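Local coordinates for protein nucleoside kinase (Methanococcus jannaschii, PDB 2C4E) that catalyses magnesium-dependent transfer of phosphate from ATP to nucleosides, chiefly inosine, guanosine and cytidine, yielding the corresponding nucleoside monophosphates, at residues P166-K170 / E171-E175; D140-F143 / N144-A148. All coordinates share one frame; numbering follows the deposited sequence.

Interaction 1: P166-K170 / E171-E175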
ATOM      1  N   PRO A 166     -11.912 -20.319  -0.089  1.00 29.93           N
ATOM      2  CA  PRO A 166     -11.621 -20.786   1.277  1.00 30.26           C
ATOM      3  C   PRO A 166     -12.626 -20.379   2.371  1.00 30.24           C
ATOM      4  O   PRO A 166     -12.720 -21.078   3.385  1.00 30.91           O
ATOM      5  CB  PRO A 166     -10.236 -20.184   1.560  1.00 30.31           C
ATOM      6  CG  PRO A 166      -9.615 -20.019   0.205  1.00 30.25           C
ATOM      7  CD  PRO A 166     -10.757 -19.613  -0.679  1.00 30.08           C
ATOM      8  N   GLN A 167     -13.346 -19.276   2.178  1.00 30.35           N
ATOM      9  CA  GLN A 167     -14.330 -18.780   3.153  1.00 30.13           C
ATOM     10  C   GLN A 167     -15.646 -19.546   3.184  1.00 29.78           C
ATOM     11  O   GLN A 167     -16.454 -19.359   4.096  1.00 30.09           O
ATOM     12  CB  GLN A 167     -14.639 -17.306   2.883  1.00 30.25           C
ATOM     13  CG  GLN A 167     -13.439 -16.394   3.074  1.00 30.41           C
ATOM     14  CD  GLN A 167     -13.749 -14.959   2.728  1.00 31.02           C
ATOM     15  OE1 GLN A 167     -14.726 -14.394   3.220  1.00 30.50           O
ATOM     16  NE2 GLN A 167     -12.924 -14.366   1.879  1.00 30.60           N
ATOM     17  N   TYR A 168     -15.878 -20.380   2.179  1.00 28.96           N
ATOM     18  CA  TYR A 168     -17.094 -21.169   2.100  1.00 28.46           C
ATOM     19  C   TYR A 168     -16.889 -22.531   2.743  1.00 28.04           C
ATOM     20  O   TYR A 168     -16.000 -23.284   2.336  1.00 28.28           O
ATOM     21  CB  TYR A 168     -17.496 -21.375   0.636  1.00 28.62           C
ATOM     22  CG  TYR A 168     -17.988 -20.125  -0.071  1.00 28.43           C
ATOM     23  CD1 TYR A 168     -17.093 -19.176  -0.551  1.00 28.79           C
ATOM     24  CD2 TYR A 168     -19.348 -19.894  -0.258  1.00 26.00           C
ATOM     25  CE1 TYR A 168     -17.532 -18.033  -1.194  1.00 27.98           C
ATOM     26  CE2 TYR A 168     -19.806 -18.742  -0.912  1.00 27.60           C
ATOM     27  CZ  TYR A 168     -18.894 -17.819  -1.379  1.00 27.09           C
ATOM     28  OH  TYR A 168     -19.330 -16.685  -2.013  1.00 28.11           O
ATOM     29  N   SER A 169     -17.728 -22.848   3.725  1.00 27.35           N
ATOM     30  CA  SER A 169     -17.811 -24.183   4.286  1.00 27.58           C
ATOM     31  C   SER A 169     -18.411 -25.104   3.258  1.00 27.89           C
ATOM     32  O   SER A 169     -19.060 -24.645   2.309  1.00 28.34           O
ATOM     33  CB  SER A 169     -18.728 -24.189   5.516  1.00 27.88           C
ATOM     34  OG  SER A 169     -20.063 -23.895   5.122  1.00 28.13           O
ATOM     35  N   LYS A 170     -18.258 -26.403   3.475  1.00 27.87           N
ATOM     36  CA  LYS A 170     -18.938 -27.393   2.648  1.00 28.21           C
ATOM     37  C   LYS A 170     -20.416 -27.008   2.454  1.00 27.70           C
ATOM     38  O   LYS A 170     -20.944 -27.050   1.340  1.00 27.09           O
ATOM     39  CB  LYS A 170     -18.827 -28.779   3.289  1.00 28.51           C
ATOM     40  CG  LYS A 170     -19.255 -29.919   2.390  1.00 30.14           C
ATOM     41  CD  LYS A 170     -19.149 -31.257   3.108  1.00 31.89           C
ATOM     42  CE  LYS A 170     -19.769 -32.374   2.279  1.00 32.70           C
ATOM     43  NZ  LYS A 170     -19.579 -33.712   2.912  0.20 31.88           N
ATOM     44  N   GLU A 171     -21.062 -26.597   3.539  1.00 27.64           N
ATOM     45  CA  GLU A 171     -22.515 -26.355   3.549  1.00 27.16           C
ATOM     46  C   GLU A 171     -22.923 -25.101   2.774  1.00 27.39           C
ATOM     47  O   GLU A 171     -23.903 -25.097   2.010  1.00 26.42           O
ATOM     48  CB  GLU A 171     -23.004 -26.272   5.006  1.00 27.55           C
ATOM     49  CG  GLU A 171     -22.944 -27.596   5.768  0.20 26.06           C
ATOM     50  CD  GLU A 171     -21.565 -27.941   6.332  0.20 25.31           C
ATOM     51  OE1 GLU A 171     -20.765 -27.025   6.621  0.20 23.25           O
ATOM     52  OE2 GLU A 171     -21.280 -29.148   6.494  0.20 24.13           O
ATOM     53  N   MET A 172     -22.164 -24.034   2.974  1.00 26.93           N
ATOM     54  CA  MET A 172     -22.424 -22.781   2.310  1.00 27.22           C
ATOM     55  C   MET A 172     -22.112 -22.840   0.815  1.00 26.38           C
ATOM     56  O   MET A 172     -22.786 -22.215  -0.001  1.00 25.84           O
ATOM     57  CB  MET A 172     -21.576 -21.692   2.934  1.00 27.61           C
ATOM     58  CG  MET A 172     -21.974 -20.322   2.462  1.00 28.74           C
ATOM     59  SD  MET A 172     -20.908 -19.084   3.147  1.00 33.51           S
ATOM     60  CE  MET A 172     -21.718 -17.588   2.541  1.00 29.27           C
ATOM     61  N   LEU A 173     -21.056 -23.552   0.460  1.00 25.66           N
ATOM     62  CA  LEU A 173     -20.710 -23.715  -0.949  1.00 24.94           C
ATOM     63  C   LEU A 173     -21.769 -24.517  -1.678  1.00 24.25           C
ATOM     64  O   LEU A 173     -22.129 -24.188  -2.809  1.00 23.51           O
ATOM     65  CB  LEU A 173     -19.339 -24.392  -1.102  1.00 25.26           C
ATOM     66  CG  LEU A 173     -18.775 -24.431  -2.520  1.00 25.58           C
ATOM     67  CD1 LEU A 173     -18.665 -23.016  -3.091  1.00 26.08           C
ATOM     68  CD2 LEU A 173     -17.414 -25.151  -2.526  1.00 27.07           C
ATOM     69  N   LEU A 174     -22.278 -25.555  -1.028  1.00 23.73           N
ATOM     70  CA  LEU A 174     -23.322 -26.374  -1.608  1.00 23.78           C
ATOM     71  C   LEU A 174     -24.545 -25.492  -1.809  1.00 22.95           C
ATOM     72  O   LEU A 174     -25.152 -25.511  -2.866  1.00 23.10           O
ATOM     73  CB  LEU A 174     -23.650 -27.557  -0.697  1.00 24.05           C
ATOM     74  CG  LEU A 174     -24.704 -28.539  -1.190  1.00 26.07           C
ATOM     75  CD1 LEU A 174     -24.291 -29.166  -2.517  1.00 27.55           C
ATOM     76  CD2 LEU A 174     -24.930 -29.626  -0.120  1.00 28.27           C
ATOM     77  N   GLU A 175     -24.851 -24.661  -0.823  1.00 22.66           N
ATOM     78  CA  GLU A 175     -26.040 -23.792  -0.914  1.00 22.41           C
ATOM     79  C   GLU A 175     -25.974 -22.787  -2.062  1.00 22.63           C
ATOM     80  O   GLU A 175     -26.939 -22.635  -2.790  1.00 21.68           O
ATOM     81  CB  GLU A 175     -26.288 -23.070   0.411  1.00 22.95           C
ATOM     82  CG  GLU A 175     -27.604 -22.311   0.457  1.00 24.04           C
ATOM     83  CD  GLU A 175     -28.843 -23.199   0.508  1.00 27.14           C
ATOM     84  OE1 GLU A 175     -28.724 -24.450   0.537  1.00 27.42           O
ATOM     85  OE2 GLU A 175     -29.951 -22.627   0.533  1.00 25.43           O
TER

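Interaction 2: D140-F143 / N144-A148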
ATOM      1  N   ASP A 140     -18.486 -10.151  -0.604  1.00 21.08           N
ATOM      2  CA  ASP A 140     -18.848 -10.616   0.720  1.00 20.46           C
ATOM      3  C   ASP A 140     -19.668 -11.884   0.519  1.00 20.64           C
ATOM      4  O   ASP A 140     -20.745 -11.835  -0.087  1.00 19.14           O
ATOM      5  CB  ASP A 140     -19.671  -9.556   1.438  1.00 20.79           C
ATOM      6  CG  ASP A 140     -20.113  -9.997   2.799  1.00 21.74           C
ATOM      7  OD1 ASP A 140     -19.418  -9.702   3.800  1.00 22.92           O
ATOM      8  OD2 ASP A 140     -21.169 -10.639   2.970  1.00 20.89           O
ATOM      9  N   PRO A 141     -19.152 -13.029   0.950  1.00 20.25           N
ATOM     10  CA  PRO A 141     -19.857 -14.296   0.699  1.00 20.35           C
ATOM     11  C   PRO A 141     -21.295 -14.340   1.214  1.00 19.93           C
ATOM     12  O   PRO A 141     -22.157 -14.893   0.521  1.00 19.87           O
ATOM     13  CB  PRO A 141     -18.969 -15.321   1.410  1.00 20.35           C
ATOM     14  CG  PRO A 141     -17.583 -14.714   1.262  1.00 21.15           C
ATOM     15  CD  PRO A 141     -17.840 -13.263   1.580  1.00 21.37           C
ATOM     16  N   GLU A 142     -21.576 -13.763   2.379  1.00 20.58           N
ATOM     17  CA  GLU A 142     -22.940 -13.808   2.914  1.00 20.78           C
ATOM     18  C   GLU A 142     -23.876 -12.994   2.029  1.00 20.45           C
ATOM     19  O   GLU A 142     -24.982 -13.444   1.701  1.00 20.18           O
ATOM     20  CB  GLU A 142     -23.008 -13.317   4.368  1.00 21.57           C
ATOM     21  CG  GLU A 142     -24.438 -13.200   4.894  1.00 24.90           C
ATOM     22  CD  GLU A 142     -24.568 -12.603   6.295  1.00 29.39           C
ATOM     23  OE1 GLU A 142     -23.700 -11.820   6.750  1.00 32.62           O
ATOM     24  OE2 GLU A 142     -25.582 -12.912   6.948  1.00 32.89           O
ATOM     25  N   PHE A 143     -23.422 -11.819   1.606  1.00 19.62           N
ATOM     26  CA  PHE A 143     -24.237 -10.974   0.735  1.00 19.70           C
ATOM     27  C   PHE A 143     -24.381 -11.669  -0.623  1.00 19.32           C
ATOM     28  O   PHE A 143     -25.456 -11.676  -1.217  1.00 19.24           O
ATOM     29  CB  PHE A 143     -23.591  -9.595   0.591  1.00 19.18           C
ATOM     30  CG  PHE A 143     -24.377  -8.634  -0.252  1.00 20.21           C
ATOM     31  CD1 PHE A 143     -25.389  -7.875   0.302  1.00 19.78           C
ATOM     32  CD2 PHE A 143     -24.099  -8.484  -1.603  1.00 21.27           C
ATOM     33  CE1 PHE A 143     -26.119  -6.970  -0.468  1.00 22.11           C
ATOM     34  CE2 PHE A 143     -24.830  -7.573  -2.376  1.00 22.28           C
ATOM     35  CZ  PHE A 143     -25.840  -6.823  -1.804  1.00 21.79           C
ATOM     36  N   ASN A 144     -23.310 -12.312  -1.082  1.00 19.33           N
ATOM     37  CA  ASN A 144     -23.323 -13.000  -2.369  1.00 19.48           C
ATOM     38  C   ASN A 144     -24.325 -14.151  -2.366  1.00 20.24           C
ATOM     39  O   ASN A 144     -25.096 -14.316  -3.324  1.00 19.64           O
ATOM     40  CB  ASN A 144     -21.928 -13.498  -2.750  1.00 19.75           C
ATOM     41  CG  ASN A 144     -21.004 -12.370  -3.208  1.00 20.12           C
ATOM     42  OD1 ASN A 144     -19.769 -12.539  -3.332  1.00 22.45           O
ATOM     43  ND2 ASN A 144     -21.578 -11.231  -3.449  1.00 16.62           N
ATOM     44  N   LEU A 145     -24.377 -14.903  -1.271  1.00 19.81           N
ATOM     45  CA  LEU A 145     -25.392 -15.955  -1.154  1.00 20.39           C
ATOM     46  C   LEU A 145     -26.794 -15.354  -1.150  1.00 20.18           C
ATOM     47  O   LEU A 145     -27.707 -15.887  -1.797  1.00 19.97           O
ATOM     48  CB  LEU A 145     -25.164 -16.801   0.102  1.00 20.64           C
ATOM     49  CG  LEU A 145     -26.177 -17.916   0.375  1.00 21.29           C
ATOM     50  CD1 LEU A 145     -26.281 -18.902  -0.800  1.00 22.47           C
ATOM     51  CD2 LEU A 145     -25.817 -18.652   1.647  1.00 23.66           C
ATOM     52  N   LYS A 146     -27.001 -14.244  -0.444  1.00 19.14           N
ATOM     53  CA  LYS A 146     -28.308 -13.594  -0.486  1.00 19.59           C
ATOM     54  C   LYS A 146     -28.685 -13.251  -1.916  1.00 19.42           C
ATOM     55  O   LYS A 146     -29.823 -13.437  -2.312  1.00 18.96           O
ATOM     56  CB  LYS A 146     -28.350 -12.302   0.336  1.00 19.03           C
ATOM     57  CG  LYS A 146     -28.232 -12.482   1.832  1.00 20.22           C
ATOM     58  CD  LYS A 146     -28.239 -11.116   2.502  1.00 21.21           C
ATOM     59  CE  LYS A 146     -28.365 -11.220   4.005  1.00 23.05           C
ATOM     60  NZ  LYS A 146     -28.015  -9.932   4.679  1.00 22.13           N
ATOM     61  N   CYS A 147     -27.718 -12.757  -2.692  1.00 19.30           N
ATOM     62  CA  CYS A 147     -27.964 -12.393  -4.086  1.00 19.67           C
ATOM     63  C   CYS A 147     -28.372 -13.609  -4.905  1.00 19.36           C
ATOM     64  O   CYS A 147     -29.364 -13.538  -5.650  1.00 19.61           O
ATOM     65  CB  CYS A 147     -26.739 -11.739  -4.719  1.00 20.67           C
ATOM     66  SG  CYS A 147     -26.409 -10.082  -4.091  1.00 21.12           S
ATOM     67  N   ALA A 148     -27.645 -14.713  -4.734  1.00 19.97           N
ATOM     68  CA  ALA A 148     -27.920 -15.948  -5.471  1.00 19.53           C
ATOM     69  C   ALA A 148     -29.299 -16.461  -5.121  1.00 19.66           C
ATOM     70  O   ALA A 148     -30.055 -16.821  -5.998  1.00 18.10           O
ATOM     71  CB  ALA A 148     -26.889 -17.009  -5.163  1.00 19.86           C
TER

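Interaction 1: P166-K170 / E171-E175
Met172 lays its thioether obliquely across one side of the Tyr168 ring, a Met-aromatic contact at the start of helix 170-178. SD stands 4.6 Å from the centroid of the Tyr168 ring, approaching obliquely at 42° off its normal. The touching is done at CD2 and CE2: Tyr168 CD2 lies 3.8 Å from Met172 CG, and Met172 CE lies 4.1 Å from Tyr168 CE2. With CG anti to the backbone N (chi1 -170°) and the remaining torsions extended, the methionine chain carries CG, SD and CE across the CD2-CE2 side of the ring. Nearer the backbone, Tyr168 CB packs against Leu173 CB at 3.9 Å.

The residue after Tyr168 is the N-cap. Ser169 OG, folded back between its own N and carbonyl carbon (chi1 66°), accepts a nearly straight hydrogen bond from Met172 N at 3.0 Å. Ser169 O takes Leu173 N at 2.9 Å, and Leu174 N bonds to Lys170 O, so three amides of the first turn are satisfied. Around this turn, Tyr168 and Met172 both rest on Pro141 of helix 141-151, and Glu175 makes a salt bridge with Lys149, also on helix 141-151. Leu173 packs on Ala193 and Leu197, so helix 170-178 is tied to helices 141-151 and 187-197.

Interaction 2: D140-F143 / N144-A148
The first turns of helix 141-151, the crossover helix of the beta-alpha-beta unit formed with strands 131-136 and 156-159, open on an aspartate N-cap and carry a cysteine-aromatic contact one turn later. Asp140 OD2 accepts from Phe143 N at 2.9 Å through its anti lone pair, and Asp140 O takes Asn144 N at 2.8 Å. Next to that bond the Asn144 side chain folds back over the cap, its CG 3.2 Å from Asp140 O, and it also packs on Val11 and Ile136. Replacing Asn144 by an alanine would probably open a gap beside Asp140 O and thin the packing on Val11 and Ile136.

Phe143 and Cys147 meet one turn apart. The thiol approaches the ring obliquely, with SG 3.4 Å from Phe143 CE2 and 4.1 Å from the ring centroid, 38° off the normal. With SG anti to its carbonyl carbon (chi1 -71°), the thiol is turned back toward the preceding turn and the Phe143 ring. Cys147 N also bonds to Phe143 O at 2.9 Å. Lys146 NZ hydrogen-bonds to Asn125 OD1. Phe143 and Cys147 likewise pack on Val11 of strand 7-11, while Pro141 and Leu145 lean on helix 170-178.

In the fold
Interactions 1 and 2 are the N-terminal turns of two helices, 170-178 and 141-151, each opened by a side-chain cap, serine in one and aspartate in the other. Their centres lie about 12 Å apart and they touch at Pro141: Met172 CE is 3.4 Å from Pro141 O, Gln167 OE1 is 3.5 Å from Pro141 CG, and Tyr168 OH is 3.7 Å from Pro141 CA. Both lie near the nucleoside site. The Tyr168 side chain is about 9 Å from that of Gln163, and the Asp140 side chain about 9 Å from that of Phe113, both substrate-binding residues; the Leu174 side chain is about 9 Å from a bound magnesium ion.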